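Local atomic coordinates of succinoglycan biosynthesis protein (Bacillus cereus ATCC 14579, PDB entry 3B55), a protein that binds calcium and probably acts as an erythromycin esterase-like enzyme, with a possible part in succinoglycan biosynthesis. Residues Ala60-Asn63 against Asp64-Pro67; Arg96-Lys99 against Tyr100-Glu104; Asp354-Phe357 against Gly358-Thr362; Leu147-Leu150 against Asp151-Gln155. The protein carries 1 engineered substitution. One frame throughout, in Å; residues are numbered along the deposited sequence.

Contact 1. Residues Ala60-Asn63 against Asp64-Pro67; sequences ASLN and DLKP
Asn63 and Lys66 lie side by side and point the same way. The lysine chain is bent at each torsion beyond chi1, and this curls its end back along the asparagine. Lys66 NZ stops 3.4 Å from Asn63 ND2. Both are donors, so this is packing and not a bond. Lower down, Lys66 CG rests 3.0 Å from Asn63 O. The same carbonyl accepts a fairly straight bond from the backbone, Lys66 N to Asn63 O at 3.3 Å. The donor sits well above the carbonyl plane, 63° out of it.

One residue earlier the pattern repeats. Leu65 N donates to Leu62 O at 2.9 Å, again from above the carbonyl plane. These i to i+3 bonds mark a short 3-10 turn, in the loop between strand 51-53 and helix 68-72. An ST turn precedes it: Ser61 OG accepts from Asn63 N at 3.1 Å.

The leucines meet loosely, with Leu62 CD1 4.4 Å from Leu65 CD1. Both also reach helix 88-104, Leu62 touching Arg96 and Lys99 and Leu65 touching Tyr100. Leu65 is buried, whereas Asn63 and Lys66 are exposed.

Asp64 holds CG between its backbone N and carbonyl carbon (chi1 52°). This folds the carboxylate back over the preceding turn, where Asp64 OD1 lies 3.7 Å from Leu62 O. The acid finds its partners outside the turn. OD1 makes a salt bridge to Arg96, and OD2 accepts a hydrogen bond from the backbone N of Lys54.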
loop_
_atom_site.group_PDB
_atom_site.type_symbol
_atom_site.label_atom_id
_atom_site.label_comp_id
_atom_site.label_asym_id
_atom_site.label_seq_id
_atom_site.Cartn_x
_atom_site.Cartn_y
_atom_site.Cartn_z
ATOM N N ALA A 60 19.115 3.831 -13.106
ATOM C CA ALA A 60 19.168 3.994 -14.551
ATOM C C ALA A 60 18.283 5.165 -14.972
ATOM O O ALA A 60 17.383 5.574 -14.235
ATOM C CB ALA A 60 18.716 2.712 -15.246
ATOM N N SER A 61 18.554 5.708 -16.155
ATOM C CA SER A 61 17.784 6.823 -16.697
ATOM C C SER A 61 16.282 6.542 -16.601
ATOM O O SER A 61 15.850 5.401 -16.736
ATOM C CB SER A 61 18.179 7.040 -18.158
ATOM O OG SER A 61 17.179 7.750 -18.865
ATOM N N LEU A 62 15.492 7.585 -16.368
ATOM C CA LEU A 62 14.041 7.447 -16.253
ATOM C C LEU A 62 13.337 7.650 -17.597
ATOM O O LEU A 62 12.105 7.635 -17.674
ATOM C CB LEU A 62 13.503 8.465 -15.236
ATOM C CG LEU A 62 13.252 8.099 -13.764
ATOM C CD1 LEU A 62 13.831 6.740 -13.415
ATOM C CD2 LEU A 62 13.843 9.192 -12.885
ATOM N N ASN A 63 14.122 7.826 -18.653
ATOM C CA ASN A 63 13.574 8.060 -19.984
ATOM C C ASN A 63 12.562 7.060 -20.519
ATOM O O ASN A 63 11.640 7.451 -21.230
ATOM C CB ASN A 63 14.708 8.212 -20.997
ATOM C CG ASN A 63 15.286 9.611 -21.006
ATOM O OD1 ASN A 63 16.348 9.858 -21.584
ATOM N ND2 ASN A 63 14.579 10.543 -20.376
ATOM N N ASP A 64 12.712 5.781 -20.189
ATOM C CA ASP A 64 11.766 4.792 -20.688
ATOM C C ASP A 64 10.395 4.916 -20.029
ATOM O O ASP A 64 9.429 4.314 -20.491
ATOM C CB ASP A 64 12.316 3.369 -20.504
ATOM C CG ASP A 64 12.773 3.091 -19.079
ATOM O OD1 ASP A 64 12.680 3.999 -18.225
ATOM O OD2 ASP A 64 13.223 1.958 -18.809
ATOM N N LEU A 65 10.310 5.709 -18.963
ATOM C CA LEU A 65 9.047 5.904 -18.248
ATOM C C LEU A 65 8.236 7.109 -18.738
ATOM O O LEU A 65 7.128 7.359 -18.261
ATOM C CB LEU A 65 9.314 6.027 -16.737
ATOM C CG LEU A 65 9.623 4.693 -16.036
ATOM C CD1 LEU A 65 10.004 4.921 -14.591
ATOM C CD2 LEU A 65 8.409 3.783 -16.118
ATOM N N LYS A 66 8.788 7.844 -19.698
ATOM C CA LYS A 66 8.124 9.022 -20.248
ATOM C C LYS A 66 6.689 8.781 -20.718
ATOM O O LYS A 66 5.837 9.657 -20.575
ATOM C CB LYS A 66 8.953 9.593 -21.399
ATOM C CG LYS A 66 10.298 10.140 -20.954
ATOM C CD LYS A 66 10.286 11.653 -20.884
ATOM C CE LYS A 66 10.753 12.254 -22.193
ATOM N NZ LYS A 66 12.181 11.905 -22.425
ATOM N N PRO A 67 6.400 7.605 -21.307
ATOM C CA PRO A 67 5.032 7.327 -21.774
ATOM C C PRO A 67 4.010 7.346 -20.637
ATOM O O PRO A 67 2.801 7.403 -20.863
ATOM C CB PRO A 67 5.160 5.945 -22.410
ATOM C CG PRO A 67 6.570 5.969 -22.956
ATOM C CD PRO A 67 7.338 6.581 -21.803
#

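Contact 2. Residues Arg96-Lys99 against Tyr100-Glu104; sequences RIVK and YLVSE
Arg96 meets Tyr100 through the backbone, with Tyr100 N donating to Arg96 O at 3.0 Å. The arginine side chain heads elsewhere, to a salt bridge with Asp64.

Ile97 comes next. Leu101 N donates to Ile97 O at 2.8 Å. The CG2 branch, anti to the backbone N, runs alongside the leucine, and Ile97 CG2 meets Leu101 CD1 at 3.9 Å. The two side chains point the same way. Leu68 and Leu80 also touch Ile97, and Val72 and Val78 touch Leu101.

Val98 repeats this one residue on. Val98 O accepts from Val102 N at 2.7 Å, and Val98 CG1 lies beside Val102 CG2 at 3.9 Å.

Lys99 O is gripped twice. Ser103 N reaches Lys99 O at 3.1 Å and Ser103 OG reaches it at 2.7 Å, from opposite faces of the carbonyl plane. The serine can do this because OG sits between its own backbone N and carbonyl carbon (chi1 48°), folded back on the helix. The lysine chain extends away, and its NZ bonds to the carbonyl O of Pro58.

The i to i+4 ladder is that of an alpha helix, here the last turns of helix 88-104, with Ile97, Val98 and Leu101 packed on strand 77-82 of the central mixed sheet and Val102 on Trp152 and Tyr156 of helix 144-158.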
loop_
_atom_site.group_PDB
_atom_site.type_symbol
_atom_site.label_atom_id
_atom_site.label_comp_id
_atom_site.label_asym_id
_atom_site.label_seq_id
_atom_site.Cartn_x
_atom_site.Cartn_y
_atom_site.Cartn_z
ATOM N N ARG A 96 11.645 2.882 -9.300
ATOM C CA ARG A 96 11.862 3.715 -10.474
ATOM C C ARG A 96 10.639 4.563 -10.819
ATOM O O ARG A 96 10.767 5.722 -11.217
ATOM C CB ARG A 96 12.213 2.848 -11.678
ATOM C CG ARG A 96 13.456 1.980 -11.520
ATOM C CD ARG A 96 13.865 1.456 -12.882
ATOM N NE ARG A 96 14.153 2.576 -13.777
ATOM C CZ ARG A 96 13.798 2.629 -15.055
ATOM N NH1 ARG A 96 13.137 1.616 -15.606
ATOM N NH2 ARG A 96 14.093 3.701 -15.779
ATOM N N ILE A 97 9.455 3.973 -10.683
ATOM C CA ILE A 97 8.212 4.670 -10.983
ATOM C C ILE A 97 7.963 5.807 -9.999
ATOM O O ILE A 97 7.588 6.912 -10.399
ATOM C CB ILE A 97 7.015 3.689 -10.962
ATOM C CG1 ILE A 97 7.245 2.594 -12.012
ATOM C CG2 ILE A 97 5.720 4.434 -11.227
ATOM C CD1 ILE A 97 6.226 1.492 -11.993
ATOM N N VAL A 98 8.160 5.534 -8.715
ATOM C CA VAL A 98 7.987 6.570 -7.707
ATOM C C VAL A 98 8.885 7.735 -8.104
ATOM O O VAL A 98 8.450 8.884 -8.128
ATOM C CB VAL A 98 8.399 6.068 -6.307
ATOM C CG1 VAL A 98 8.317 7.201 -5.299
ATOM C CG2 VAL A 98 7.490 4.922 -5.888
ATOM N N LYS A 99 10.138 7.413 -8.420
ATOM C CA LYS A 99 11.129 8.400 -8.839
ATOM C C LYS A 99 10.586 9.262 -9.971
ATOM O O LYS A 99 10.699 10.483 -9.944
ATOM C CB LYS A 99 12.388 7.706 -9.345
ATOM C CG LYS A 99 13.502 7.544 -8.336
ATOM C CD LYS A 99 14.764 7.131 -9.073
ATOM C CE LYS A 99 15.996 7.274 -8.213
ATOM N NZ LYS A 99 17.222 6.986 -9.002
ATOM N N TYR A 100 10.018 8.606 -10.979
ATOM C CA TYR A 100 9.455 9.306 -12.125
ATOM C C TYR A 100 8.266 10.187 -11.729
ATOM O O TYR A 100 8.200 11.358 -12.104
ATOM C CB TYR A 100 8.992 8.307 -13.179
ATOM C CG TYR A 100 8.357 8.983 -14.362
ATOM C CD1 TYR A 100 9.143 9.612 -15.327
ATOM C CD2 TYR A 100 6.967 9.081 -14.474
ATOM C CE1 TYR A 100 8.569 10.326 -16.369
ATOM C CE2 TYR A 100 6.382 9.798 -15.512
ATOM C CZ TYR A 100 7.189 10.419 -16.452
ATOM O OH TYR A 100 6.623 11.160 -17.462
ATOM N N LEU A 101 7.322 9.610 -10.988
ATOM C CA LEU A 101 6.143 10.336 -10.548
ATOM C C LEU A 101 6.503 11.522 -9.649
ATOM O O LEU A 101 5.872 12.570 -9.721
ATOM C CB LEU A 101 5.176 9.380 -9.828
ATOM C CG LEU A 101 4.486 8.334 -10.723
ATOM C CD1 LEU A 101 3.570 7.445 -9.897
ATOM C CD2 LEU A 101 3.677 9.025 -11.798
ATOM N N VAL A 102 7.519 11.365 -8.808
ATOM C CA VAL A 102 7.928 12.456 -7.924
ATOM C C VAL A 102 8.596 13.618 -8.673
ATOM O O VAL A 102 8.236 14.779 -8.475
ATOM C CB VAL A 102 8.909 11.968 -6.833
ATOM C CG1 VAL A 102 9.564 13.163 -6.147
ATOM C CG2 VAL A 102 8.169 11.109 -5.802
ATOM N N SER A 103 9.560 13.313 -9.538
ATOM C CA SER A 103 10.263 14.372 -10.255
ATOM C C SER A 103 9.644 14.858 -11.568
ATOM O O SER A 103 10.059 15.888 -12.092
ATOM C CB SER A 103 11.724 13.962 -10.485
ATOM O OG SER A 103 11.828 12.648 -10.997
ATOM N N GLU A 104 8.656 14.142 -12.098
ATOM C CA GLU A 104 8.024 14.563 -13.344
ATOM C C GLU A 104 6.535 14.865 -13.234
ATOM O O GLU A 104 5.991 15.618 -14.043
ATOM C CB GLU A 104 8.225 13.510 -14.434
ATOM C CG GLU A 104 9.665 13.324 -14.875
ATOM C CD GLU A 104 10.284 14.605 -15.394
ATOM O OE1 GLU A 104 9.705 15.215 -16.318
ATOM O OE2 GLU A 104 11.351 15.001 -14.880
#

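Contact 3. Residues Asp354-Phe357 against Gly358-Thr362; sequences DGEF and GPYGT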
loop_
_atom_site.group_PDB
_atom_site.type_symbol
_atom_site.label_atom_id
_atom_site.label_comp_id
_atom_site.label_asym_id
_atom_site.label_seq_id
_atom_site.Cartn_x
_atom_site.Cartn_y
_atom_site.Cartn_z
ATOM N N ASP A 354 6.472 -24.083 7.216
ATOM C CA ASP A 354 6.780 -23.896 8.628
ATOM C C ASP A 354 6.561 -22.456 9.066
ATOM O O ASP A 354 6.764 -22.117 10.233
ATOM C CB ASP A 354 8.227 -24.302 8.935
ATOM C CG ASP A 354 8.429 -25.802 8.915
ATOM O OD1 ASP A 354 7.426 -26.533 9.045
ATOM O OD2 ASP A 354 9.591 -26.247 8.794
ATOM N N GLY A 355 6.150 -21.610 8.127
ATOM C CA GLY A 355 5.904 -20.219 8.448
ATOM C C GLY A 355 7.117 -19.308 8.389
ATOM O O GLY A 355 7.066 -18.179 8.885
ATOM N N GLU A 356 8.211 -19.782 7.801
ATOM C CA GLU A 356 9.427 -18.972 7.698
ATOM C C GLU A 356 9.500 -18.276 6.336
ATOM O O GLU A 356 9.221 -18.880 5.298
ATOM C CB GLU A 356 10.669 -19.847 7.915
ATOM C CG GLU A 356 12.003 -19.107 7.767
ATOM C CD GLU A 356 12.880 -19.205 9.011
ATOM O OE1 GLU A 356 12.979 -20.314 9.580
ATOM O OE2 GLU A 356 13.481 -18.177 9.412
ATOM N N PHE A 357 9.871 -17.001 6.356
ATOM C CA PHE A 357 9.986 -16.183 5.153
ATOM C C PHE A 357 11.316 -16.455 4.462
ATOM O O PHE A 357 12.379 -16.209 5.036
ATOM C CB PHE A 357 9.884 -14.702 5.539
ATOM C CG PHE A 357 9.697 -13.771 4.371
ATOM C CD1 PHE A 357 8.595 -13.899 3.533
ATOM C CD2 PHE A 357 10.611 -12.750 4.127
ATOM C CE1 PHE A 357 8.404 -13.023 2.467
ATOM C CE2 PHE A 357 10.428 -11.866 3.061
ATOM C CZ PHE A 357 9.324 -12.003 2.233
ATOM N N GLY A 358 11.258 -16.960 3.231
ATOM C CA GLY A 358 12.479 -17.255 2.494
ATOM C C GLY A 358 12.273 -17.444 1.000
ATOM O O GLY A 358 11.153 -17.353 0.520
ATOM N N PRO A 359 13.338 -17.718 0.233
ATOM C CA PRO A 359 13.239 -17.917 -1.217
ATOM C C PRO A 359 12.652 -19.275 -1.590
ATOM O O PRO A 359 13.279 -20.048 -2.312
ATOM C CB PRO A 359 14.681 -17.783 -1.671
ATOM C CG PRO A 359 15.421 -18.439 -0.522
ATOM C CD PRO A 359 14.738 -17.836 0.685
ATOM N N TYR A 360 11.436 -19.546 -1.119
ATOM C CA TYR A 360 10.782 -20.823 -1.385
ATOM C C TYR A 360 9.706 -20.745 -2.451
ATOM O O TYR A 360 9.021 -21.724 -2.725
ATOM C CB TYR A 360 10.176 -21.364 -0.085
ATOM C CG TYR A 360 11.115 -21.245 1.093
ATOM C CD1 TYR A 360 10.789 -20.457 2.192
ATOM C CD2 TYR A 360 12.357 -21.879 1.080
ATOM C CE1 TYR A 360 11.687 -20.293 3.258
ATOM C CE2 TYR A 360 13.257 -21.732 2.132
ATOM C CZ TYR A 360 12.920 -20.932 3.216
ATOM O OH TYR A 360 13.828 -20.758 4.233
ATOM N N GLY A 361 9.560 -19.576 -3.057
ATOM C CA GLY A 361 8.547 -19.422 -4.077
ATOM C C GLY A 361 9.107 -19.607 -5.468
ATOM O O GLY A 361 10.168 -19.077 -5.797
ATOM N N THR A 362 8.401 -20.380 -6.287
ATOM C CA THR A 362 8.819 -20.609 -7.663
ATOM C C THR A 362 7.603 -20.387 -8.540
ATOM O O THR A 362 6.550 -20.983 -8.317
ATOM C CB THR A 362 9.320 -22.038 -7.879
ATOM O OG1 THR A 362 10.310 -22.349 -6.895
ATOM C CG2 THR A 362 9.935 -22.177 -9.268
#
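Tyr360 carries its CG anti to the carbonyl carbon (chi1 -45°), which swings the ring back over the chain that precedes it. Phe357 has CG anti to the backbone N (chi1 -168°), and its ring leaves towards Val140 and Val441. The two aromatic side chains therefore part company.

The tyrosine ring meets Glu356 O at its edge, near the ring plane, with Tyr360 CE1 3.5 Å from Glu356 O. Tyr360 CE1 also lies 4.0 Å from Phe357 C. One ring face lies against Gly358, whose carbonyl C is 3.5 Å above the plane and offset toward the rim. At the far end of the ring, Tyr360 OH comes within 4.3 Å of Glu356 CG, a loose contact.

The chain turns a corner at Gly358 and Pro359. Pro359 is the centre of an inverse gamma turn, closed by a weak bond from Tyr360 N to Gly358 O. This corner interrupts strand 357-362, which pairs antiparallel with strand 346-351 in a two-stranded sheet. Gly358 and Gly361 hold that pairing through backbone bonds with Val350 and Tyr348.

Phe357 also touches Asn349 and Lys351 of the partner strand. Its side chain lies about 6 Å from that of His85, a calcium ligand, and about 10 Å from the calcium ion.

Contact 4. Residues Leu147-Leu150 against Asp151-Gln155; sequences LDLL and DWIRQ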
loop_
_atom_site.group_PDB
_atom_site.type_symbol
_atom_site.label_atom_id
_atom_site.label_comp_id
_atom_site.label_asym_id
_atom_site.label_seq_id
_atom_site.Cartn_x
_atom_site.Cartn_y
_atom_site.Cartn_z
ATOM N N LEU A 147 15.152 -0.231 1.855
ATOM C CA LEU A 147 16.070 0.734 2.440
ATOM C C LEU A 147 16.681 1.649 1.395
ATOM O O LEU A 147 17.017 2.787 1.710
ATOM C CB LEU A 147 17.163 0.020 3.220
ATOM C CG LEU A 147 16.546 -0.668 4.436
ATOM C CD1 LEU A 147 17.494 -1.704 4.920
ATOM C CD2 LEU A 147 16.227 0.337 5.529
ATOM N N ASP A 148 16.825 1.166 0.161
ATOM C CA ASP A 148 17.381 2.015 -0.901
ATOM C C ASP A 148 16.337 3.047 -1.318
ATOM O O ASP A 148 16.671 4.182 -1.649
ATOM C CB ASP A 148 17.773 1.203 -2.141
ATOM C CG ASP A 148 18.970 0.307 -1.905
ATOM O OD1 ASP A 148 19.841 0.668 -1.079
ATOM O OD2 ASP A 148 19.043 -0.756 -2.563
ATOM N N LEU A 149 15.072 2.636 -1.316
ATOM C CA LEU A 149 13.981 3.529 -1.682
ATOM C C LEU A 149 13.914 4.673 -0.679
ATOM O O LEU A 149 13.804 5.838 -1.059
ATOM C CB LEU A 149 12.648 2.779 -1.677
ATOM C CG LEU A 149 11.384 3.651 -1.679
ATOM C CD1 LEU A 149 11.268 4.406 -3.000
ATOM C CD2 LEU A 149 10.160 2.780 -1.449
ATOM N N LEU A 150 13.980 4.325 0.602
ATOM C CA LEU A 150 13.926 5.313 1.668
ATOM C C LEU A 150 15.153 6.216 1.625
ATOM O O LEU A 150 15.049 7.427 1.841
ATOM C CB LEU A 150 13.820 4.612 3.025
ATOM C CG LEU A 150 12.494 3.874 3.232
ATOM C CD1 LEU A 150 12.558 3.012 4.476
ATOM C CD2 LEU A 150 11.369 4.894 3.329
ATOM N N ASP A 151 16.312 5.628 1.340
ATOM C CA ASP A 151 17.534 6.413 1.263
ATOM C C ASP A 151 17.450 7.383 0.091
ATOM O O ASP A 151 17.895 8.522 0.198
ATOM C CB ASP A 151 18.756 5.513 1.111
ATOM C CG ASP A 151 20.045 6.305 1.049
ATOM O OD1 ASP A 151 20.164 7.285 1.813
ATOM O OD2 ASP A 151 20.938 5.950 0.252
ATOM N N TRP A 152 16.883 6.946 -1.031
ATOM C CA TRP A 152 16.750 7.848 -2.169
ATOM C C TRP A 152 15.817 9.004 -1.779
ATOM O O TRP A 152 16.062 10.160 -2.137
ATOM C CB TRP A 152 16.174 7.129 -3.392
ATOM C CG TRP A 152 15.752 8.102 -4.442
ATOM C CD1 TRP A 152 16.568 8.814 -5.271
ATOM C CD2 TRP A 152 14.424 8.587 -4.675
ATOM N NE1 TRP A 152 15.833 9.724 -5.994
ATOM C CE2 TRP A 152 14.514 9.609 -5.645
ATOM C CE3 TRP A 152 13.167 8.267 -4.146
ATOM C CZ2 TRP A 152 13.392 10.311 -6.108
ATOM C CZ3 TRP A 152 12.048 8.968 -4.606
ATOM C CH2 TRP A 152 12.173 9.980 -5.572
ATOM N N ILE A 153 14.748 8.696 -1.043
ATOM C CA ILE A 153 13.820 9.741 -0.636
ATOM C C ILE A 153 14.495 10.715 0.326
ATOM O O ILE A 153 14.237 11.916 0.276
ATOM C CB ILE A 153 12.568 9.175 0.044
ATOM C CG1 ILE A 153 11.829 8.237 -0.909
ATOM C CG2 ILE A 153 11.659 10.323 0.450
ATOM C CD1 ILE A 153 10.552 7.647 -0.318
ATOM N N ARG A 154 15.343 10.192 1.209
ATOM C CA ARG A 154 16.068 11.023 2.165
ATOM C C ARG A 154 16.962 11.989 1.387
ATOM O O ARG A 154 17.044 13.177 1.709
ATOM C CB ARG A 154 16.940 10.154 3.073
ATOM C CG ARG A 154 17.913 10.945 3.943
ATOM C CD ARG A 154 18.878 10.021 4.679
ATOM N NE ARG A 154 19.848 9.398 3.781
ATOM C CZ ARG A 154 20.805 10.061 3.136
ATOM N NH1 ARG A 154 20.925 11.374 3.284
ATOM N NH2 ARG A 154 21.653 9.413 2.357
ATOM N N GLN A 155 17.629 11.466 0.362
ATOM C CA GLN A 155 18.524 12.267 -0.468
ATOM C C GLN A 155 17.756 13.319 -1.258
ATOM O O GLN A 155 18.150 14.488 -1.313
ATOM C CB GLN A 155 19.303 11.363 -1.432
ATOM C CG GLN A 155 20.343 10.494 -0.755
ATOM C CD GLN A 155 21.118 9.638 -1.742
ATOM O OE1 GLN A 155 21.065 8.406 -1.696
ATOM N NE2 GLN A 155 21.841 10.290 -2.645
#
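Asp151 CB packs against Leu147 O, 3.3 Å away, on alpha helix 144-158. The backbone N-H of Asp151 bonds to the same oxygen (Asp151 N to Leu147 O 3.0 Å). This is the first of four successive i to i+4 backbone bonds that join the two segments.

Leu150 O accepts the last of them, from Arg154 N at 2.9 Å. The leucine side chain turns to helix 116-128, where it touches Leu122 and Tyr125.

Leu149 faces strand 109-112 and helix 88-104, packing on Leu110 and His95. Leu149 CD1 lies 4.3 Å from Ile153 CD1 and also reaches the indole, 4.5 Å from Trp152 CE3. Leu149 O lies in the plane of the Trp152 ring, at its edge. Leu149 O also accepts from Ile153 N at 3.0 Å and has Ile153 CG1 close by.

With CG anti to the backbone N (chi1 -179°), the Asp151 carboxylate swings out to Arg154. The arginine chain bends at chi3 to meet it. Arg154 NE gives Asp151 OD1 a weak bond, and has another weak one to Tyr125 OH. The salt bridge is closed by Arg154 NH2, which approaches the syn lone pair of Asp151 OD1 at 2.7 Å, that oxygen being tilted 23° out of the guanidinium plane.

How the contacts relate
All four contacts are local and run in series along the chain; none nests or crosses. Contact 1 closes a 3-10 turn between strand 51-53 and helix 68-72. Contact 2 follows on helix 88-104. Besides the salt bridge, the two meet where Leu65 CD1 lies 3.6 Å from Arg96 O. Contact 4 comes next along the chain, on helix 144-158. It leans on contact 2 through Trp152, with Trp152 NE1 3.3 Å from Lys99 CE. Contact 2 thus touches both contact 1 and contact 4, which do not touch each other. Contact 3, last in sequence, turns the corner in hairpin strand 357-362. It stands apart, its centre about 27 Å or more from the centres of the others.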